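Local coordinates for proline dehydrogenase (Bradyrhizobium japonicum USDA 110, PDB 3HAZ), which probably oxidises proline to glutamate in two steps, using an FAD-dependent proline dehydrogenase and an NAD-dependent aldehyde dehydrogenase joined in one chain, at residues D328-L342 with L383-A395. Numbering follows the deposited sequence.
Sequences DALARAHDRKLMVRL and LLALRPRIFPQFA. With FAD (flavin-adenine dinucleotide), chain C.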
# COMPACT_ATOMS: atom_id res chain seq x y z
N ASP A 328 21.72 19.19 -49.02
CA ASP A 328 22.09 20.53 -49.49
C ASP A 328 23.48 20.53 -50.14
O ASP A 328 23.68 21.12 -51.19
CB ASP A 328 22.04 21.55 -48.36
CG ASP A 328 22.22 22.98 -48.87
OD1 ASP A 328 21.46 23.38 -49.78
OD2 ASP A 328 23.11 23.69 -48.36
N ALA A 329 24.44 19.88 -49.48
CA ALA A 329 25.79 19.79 -50.02
C ALA A 329 25.80 19.07 -51.36
O ALA A 329 26.53 19.43 -52.27
CB ALA A 329 26.70 19.08 -49.03
N LEU A 330 24.96 18.05 -51.46
CA LEU A 330 24.79 17.30 -52.69
C LEU A 330 24.31 18.25 -53.78
O LEU A 330 24.83 18.26 -54.90
CB LEU A 330 23.75 16.20 -52.45
CG LEU A 330 23.94 14.82 -53.07
CD1 LEU A 330 25.39 14.37 -53.00
CD2 LEU A 330 23.03 13.82 -52.36
N ALA A 331 23.31 19.06 -53.44
CA ALA A 331 22.73 19.99 -54.39
C ALA A 331 23.76 21.03 -54.87
O ALA A 331 23.86 21.30 -56.07
CB ALA A 331 21.51 20.68 -53.80
N ARG A 332 24.52 21.59 -53.93
CA ARG A 332 25.52 22.59 -54.29
C ARG A 332 26.64 21.97 -55.11
O ARG A 332 27.11 22.57 -56.08
CB ARG A 332 26.10 23.27 -53.04
CG ARG A 332 25.06 23.92 -52.13
CD ARG A 332 25.73 24.80 -51.07
NE ARG A 332 27.03 24.28 -50.66
CZ ARG A 332 27.24 23.52 -49.59
NH1 ARG A 332 28.46 23.09 -49.30
NH2 ARG A 332 26.22 23.19 -48.80
N ALA A 333 27.06 20.77 -54.73
CA ALA A 333 28.19 20.12 -55.38
C ALA A 333 27.91 19.80 -56.85
O ALA A 333 28.81 19.84 -57.69
CB ALA A 333 28.58 18.86 -54.62
N HIS A 334 26.66 19.46 -57.15
CA HIS A 334 26.30 19.14 -58.53
C HIS A 334 25.56 20.31 -59.18
O HIS A 334 25.08 20.20 -60.31
CB HIS A 334 25.48 17.85 -58.59
CG HIS A 334 26.21 16.64 -58.08
ND1 HIS A 334 27.31 16.11 -58.73
CD2 HIS A 334 26.01 15.87 -56.99
CE1 HIS A 334 27.75 15.06 -58.05
NE2 HIS A 334 26.97 14.90 -56.99
N ASP A 335 25.49 21.43 -58.47
CA ASP A 335 24.75 22.62 -58.90
C ASP A 335 23.36 22.27 -59.42
O ASP A 335 23.02 22.57 -60.57
CB ASP A 335 25.54 23.41 -59.95
CG ASP A 335 24.93 24.77 -60.23
OD1 ASP A 335 24.18 25.28 -59.37
OD2 ASP A 335 25.19 25.33 -61.32
N ARG A 336 22.55 21.65 -58.57
CA ARG A 336 21.19 21.30 -58.93
C ARG A 336 20.20 21.97 -57.99
O ARG A 336 20.55 22.36 -56.88
CB ARG A 336 20.98 19.78 -58.88
CG ARG A 336 22.01 18.97 -59.66
CD ARG A 336 21.79 19.05 -61.17
NE ARG A 336 22.82 18.27 -61.86
CZ ARG A 336 22.78 16.95 -62.01
NH1 ARG A 336 23.77 16.32 -62.64
NH2 ARG A 336 21.75 16.24 -61.54
N LYS A 337 18.97 22.12 -58.47
CA LYS A 337 17.84 22.47 -57.62
C LYS A 337 17.12 21.17 -57.29
O LYS A 337 16.94 20.32 -58.16
CB LYS A 337 16.88 23.40 -58.36
CG LYS A 337 17.35 24.83 -58.49
CD LYS A 337 16.19 25.72 -58.92
CE LYS A 337 16.49 27.19 -58.68
NZ LYS A 337 15.26 28.02 -58.81
N LEU A 338 16.73 21.02 -56.03
CA LEU A 338 16.03 19.81 -55.59
C LEU A 338 14.72 20.16 -54.93
O LEU A 338 14.58 21.21 -54.30
CB LEU A 338 16.90 19.01 -54.61
CG LEU A 338 18.30 18.60 -55.08
CD1 LEU A 338 19.07 17.94 -53.94
CD2 LEU A 338 18.21 17.67 -56.28
N MET A 339 13.75 19.27 -55.08
CA MET A 339 12.51 19.36 -54.33
C MET A 339 12.57 18.30 -53.22
O MET A 339 12.76 17.11 -53.49
CB MET A 339 11.31 19.16 -55.26
CG MET A 339 11.21 20.25 -56.35
SD MET A 339 10.02 19.93 -57.68
CE MET A 339 8.47 20.38 -56.88
N VAL A 340 12.45 18.76 -51.98
CA VAL A 340 12.72 17.92 -50.83
C VAL A 340 11.50 17.82 -49.93
O VAL A 340 11.02 18.82 -49.41
CB VAL A 340 13.90 18.47 -50.02
CG1 VAL A 340 14.19 17.58 -48.83
CG2 VAL A 340 15.12 18.61 -50.92
N ARG A 341 10.99 16.60 -49.76
CA ARG A 341 9.81 16.37 -48.94
C ARG A 341 10.17 16.08 -47.49
O ARG A 341 10.92 15.15 -47.20
CB ARG A 341 9.00 15.19 -49.49
CG ARG A 341 7.71 14.95 -48.70
CD ARG A 341 7.18 13.55 -48.91
NE ARG A 341 6.82 13.31 -50.30
CZ ARG A 341 6.97 12.14 -50.90
NH1 ARG A 341 7.49 11.11 -50.24
NH2 ARG A 341 6.62 12.00 -52.17
N LEU A 342 9.62 16.88 -46.59
CA LEU A 342 9.80 16.64 -45.16
C LEU A 342 8.56 15.96 -44.60
O LEU A 342 7.44 16.46 -44.76
CB LEU A 342 10.06 17.95 -44.42
CG LEU A 342 10.46 17.81 -42.95
CD1 LEU A 342 11.87 17.19 -42.83
CD2 LEU A 342 10.38 19.16 -42.24
N LEU A 383 14.97 23.89 -43.75
CA LEU A 383 14.72 23.78 -45.18
C LEU A 383 14.29 25.11 -45.81
O LEU A 383 14.69 25.43 -46.92
CB LEU A 383 13.67 22.70 -45.47
CG LEU A 383 14.19 21.26 -45.40
CD1 LEU A 383 13.02 20.28 -45.28
CD2 LEU A 383 15.07 20.94 -46.61
N LEU A 384 13.48 25.87 -45.09
CA LEU A 384 13.00 27.15 -45.61
C LEU A 384 14.16 28.09 -45.91
O LEU A 384 14.12 28.85 -46.87
CB LEU A 384 12.01 27.80 -44.64
CG LEU A 384 10.63 27.16 -44.59
CD1 LEU A 384 9.83 27.68 -43.41
CD2 LEU A 384 9.86 27.36 -45.90
N ALA A 385 15.20 28.02 -45.08
CA ALA A 385 16.36 28.90 -45.24
C ALA A 385 17.29 28.41 -46.35
O ALA A 385 18.27 29.07 -46.68
CB ALA A 385 17.12 29.03 -43.92
N LEU A 386 16.97 27.24 -46.92
CA LEU A 386 17.75 26.68 -48.02
C LEU A 386 17.13 26.99 -49.39
O LEU A 386 17.68 26.63 -50.43
CB LEU A 386 17.95 25.16 -47.83
CG LEU A 386 18.82 24.74 -46.63
CD1 LEU A 386 18.89 23.22 -46.49
CD2 LEU A 386 20.21 25.35 -46.72
N ARG A 387 15.98 27.66 -49.38
CA ARG A 387 15.42 28.24 -50.60
C ARG A 387 16.42 29.27 -51.12
O ARG A 387 17.10 29.93 -50.33
CB ARG A 387 14.07 28.90 -50.31
CG ARG A 387 12.98 27.94 -49.83
CD ARG A 387 11.71 28.68 -49.47
NE ARG A 387 11.88 29.52 -48.29
CZ ARG A 387 10.97 30.39 -47.85
NH1 ARG A 387 9.83 30.54 -48.50
NH2 ARG A 387 11.21 31.10 -46.76
N PRO A 388 16.50 29.45 -52.45
CA PRO A 388 15.66 28.84 -53.50
C PRO A 388 16.21 27.55 -54.09
O PRO A 388 15.51 26.92 -54.88
CB PRO A 388 15.66 29.92 -54.61
CG PRO A 388 16.63 31.01 -54.15
CD PRO A 388 17.42 30.44 -53.02
N ARG A 389 17.44 27.18 -53.77
CA ARG A 389 18.02 25.96 -54.33
C ARG A 389 17.17 24.75 -53.95
O ARG A 389 16.88 23.90 -54.78
CB ARG A 389 19.46 25.76 -53.87
CG ARG A 389 20.11 24.53 -54.47
CD ARG A 389 21.59 24.43 -54.13
NE ARG A 389 22.35 25.59 -54.61
CZ ARG A 389 22.79 25.75 -55.85
NH1 ARG A 389 22.53 24.83 -56.77
NH2 ARG A 389 23.47 26.84 -56.18
N ILE A 390 16.79 24.69 -52.68
CA ILE A 390 15.92 23.63 -52.19
C ILE A 390 14.47 24.12 -52.17
O ILE A 390 14.17 25.18 -51.61
CB ILE A 390 16.32 23.18 -50.76
CG1 ILE A 390 17.78 22.72 -50.71
CG2 ILE A 390 15.38 22.08 -50.25
CD1 ILE A 390 18.09 21.54 -51.61
N PHE A 391 13.59 23.36 -52.81
CA PHE A 391 12.16 23.63 -52.75
C PHE A 391 11.52 22.65 -51.76
O PHE A 391 11.34 21.47 -52.09
CB PHE A 391 11.53 23.49 -54.14
CG PHE A 391 10.05 23.76 -54.19
CD1 PHE A 391 9.57 25.04 -54.45
CD2 PHE A 391 9.13 22.73 -53.99
CE1 PHE A 391 8.20 25.30 -54.50
CE2 PHE A 391 7.75 22.97 -54.04
CZ PHE A 391 7.29 24.26 -54.29
N PRO A 392 11.21 23.12 -50.55
CA PRO A 392 10.69 22.24 -49.50
C PRO A 392 9.23 21.88 -49.73
O PRO A 392 8.46 22.69 -50.23
CB PRO A 392 10.81 23.09 -48.22
CG PRO A 392 11.67 24.27 -48.59
CD PRO A 392 11.44 24.49 -50.06
N GLN A 393 8.88 20.64 -49.38
CA GLN A 393 7.52 20.15 -49.50
C GLN A 393 7.15 19.53 -48.16
O GLN A 393 7.71 18.50 -47.76
CB GLN A 393 7.43 19.08 -50.59
CG GLN A 393 8.07 19.49 -51.92
CD GLN A 393 8.31 18.30 -52.83
OE1 GLN A 393 9.16 17.44 -52.55
NE2 GLN A 393 7.57 18.23 -53.93
N PHE A 394 6.23 20.15 -47.44
CA PHE A 394 5.91 19.72 -46.10
C PHE A 394 4.67 18.84 -46.13
O PHE A 394 3.56 19.34 -46.24
CB PHE A 394 5.73 20.93 -45.18
CG PHE A 394 6.92 21.85 -45.17
CD1 PHE A 394 8.09 21.50 -44.52
CD2 PHE A 394 6.87 23.06 -45.85
CE1 PHE A 394 9.19 22.34 -44.53
CE2 PHE A 394 7.97 23.91 -45.86
CZ PHE A 394 9.13 23.54 -45.20
N ALA A 395 4.89 17.54 -46.07
CA ALA A 395 3.80 16.58 -46.07
C ALA A 395 3.35 16.34 -44.63
O ALA A 395 4.11 15.82 -43.82
CB ALA A 395 4.25 15.27 -46.72
PA FAD C . 0.72 13.59 -36.75
O1A FAD C . -0.58 12.93 -36.01
O2A FAD C . 0.97 14.97 -36.33
O5B FAD C . 2.04 12.70 -36.38
C5B FAD C . 1.98 11.32 -36.58
C4B FAD C . 3.38 10.72 -36.46
O4B FAD C . 4.33 11.22 -35.37
C3B FAD C . 3.83 9.48 -36.95
O3B FAD C . 3.46 9.09 -38.26
C2B FAD C . 5.25 9.39 -36.47
O2B FAD C . 6.27 9.65 -37.42
C1B FAD C . 5.31 10.21 -35.23
N9A FAD C . 5.07 9.55 -33.96
C8A FAD C . 3.91 8.93 -33.51
N7A FAD C . 4.15 8.49 -32.24
C5A FAD C . 5.47 8.86 -31.89
C6A FAD C . 6.29 8.65 -30.65
N6A FAD C . 5.73 7.96 -29.50
N1A FAD C . 7.52 9.11 -30.58
C2A FAD C . 8.09 9.79 -31.68
N3A FAD C . 7.30 9.98 -32.87
C4A FAD C . 6.01 9.51 -32.94
N1 FAD C . 6.88 8.72 -44.19
C2 FAD C . 8.04 8.01 -44.40
O2 FAD C . 8.63 7.35 -43.34
N3 FAD C . 8.60 7.94 -45.72
C4 FAD C . 7.98 8.56 -46.76
O4 FAD C . 8.56 8.54 -48.04
C4X FAD C . 6.77 9.30 -46.54
N5 FAD C . 6.09 10.00 -47.68
C5X FAD C . 4.89 10.72 -47.44
C6 FAD C . 4.22 11.40 -48.56
C7 FAD C . 3.03 12.12 -48.32
C7M FAD C . 2.33 12.80 -49.49
C8 FAD C . 2.46 12.20 -46.96
C8M FAD C . 1.16 12.98 -46.67
C9 FAD C . 3.11 11.55 -45.89
C9A FAD C . 4.34 10.79 -46.13
N10 FAD C . 5.02 10.11 -45.03
C10 FAD C . 6.24 9.37 -45.27
C1' FAD C . 4.60 10.28 -43.60
C2' FAD C . 3.60 9.23 -43.05
O2' FAD C . 3.00 8.51 -44.12
C3' FAD C . 2.56 9.95 -42.16
O3' FAD C . 1.60 10.60 -42.97
C4' FAD C . 3.21 10.99 -41.19
O4' FAD C . 4.33 10.59 -40.47
C5' FAD C . 2.16 11.67 -40.27
O5' FAD C . 2.56 12.94 -39.80
P FAD C . 1.38 14.07 -39.51
O1P FAD C . 2.09 15.52 -39.10
O2P FAD C . 0.51 14.19 -40.69
O3P FAD C . 0.43 13.45 -38.34
O HOH W 1 10.67 15.63 -54.28
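Arg389 reaches across to the turn that ends helix 320-333. Its CG is anti to the backbone N (chi1 -179°), and the chain runs past the Ala331 methyl before bending at chi3. NH1 then makes two bonds, both near the guanidinium plane. Arg389 NH1 lies 3.1 Å from Asp335 OD1 in a salt bridge that uses the anti lone pair of that oxygen. Arg389 NH1 also bonds Arg336 O at 3.2 Å, from above the carbonyl plane. Asp335, at positive phi, is the C-prime residue of a Schellman motif. A leucine in place of Arg389 would probably leave the Asp335 carboxylate without its mate and this turn less firmly tied to strand 390-395.

Beyond the turn, strands 338-342 and 390-395 pair in parallel. On one face Val340 CG2 presses on Ile390 CG2 at 3.5 Å, and Leu342 CD2 sits at the edge of the Phe394 ring, 4.0 Å from Phe394 CD1. Leu383 lies over Val340 and Leu342. On the other face Met339 lies alongside Phe391, with Met339 CE 3.8 Å from Phe391 CD2. A water donates to both Met339 O and Gln393 OE1, while Gln393 NE2 bonds Glu416 and Asn276. Arg341, also on this face, binds FAD. One guanidinium face lies over FAD C6, with Arg341 NH1 3.1 Å from FAD N5. Asp280, Ser237, Gln418 and Tyr443 hold its nitrogens. Ala395 CB packs 3.6 Å from FAD C8, so this end of the strand pair borders the flavin site.

These are neighbouring strands of the proline dehydrogenase barrel. Strand 309-314 flanks 338-343, and strand 416-420 flanks 390-395. Helix 320-333 packs on Ile390, and helix 369-384 on Val340 and Leu342, all on the same face.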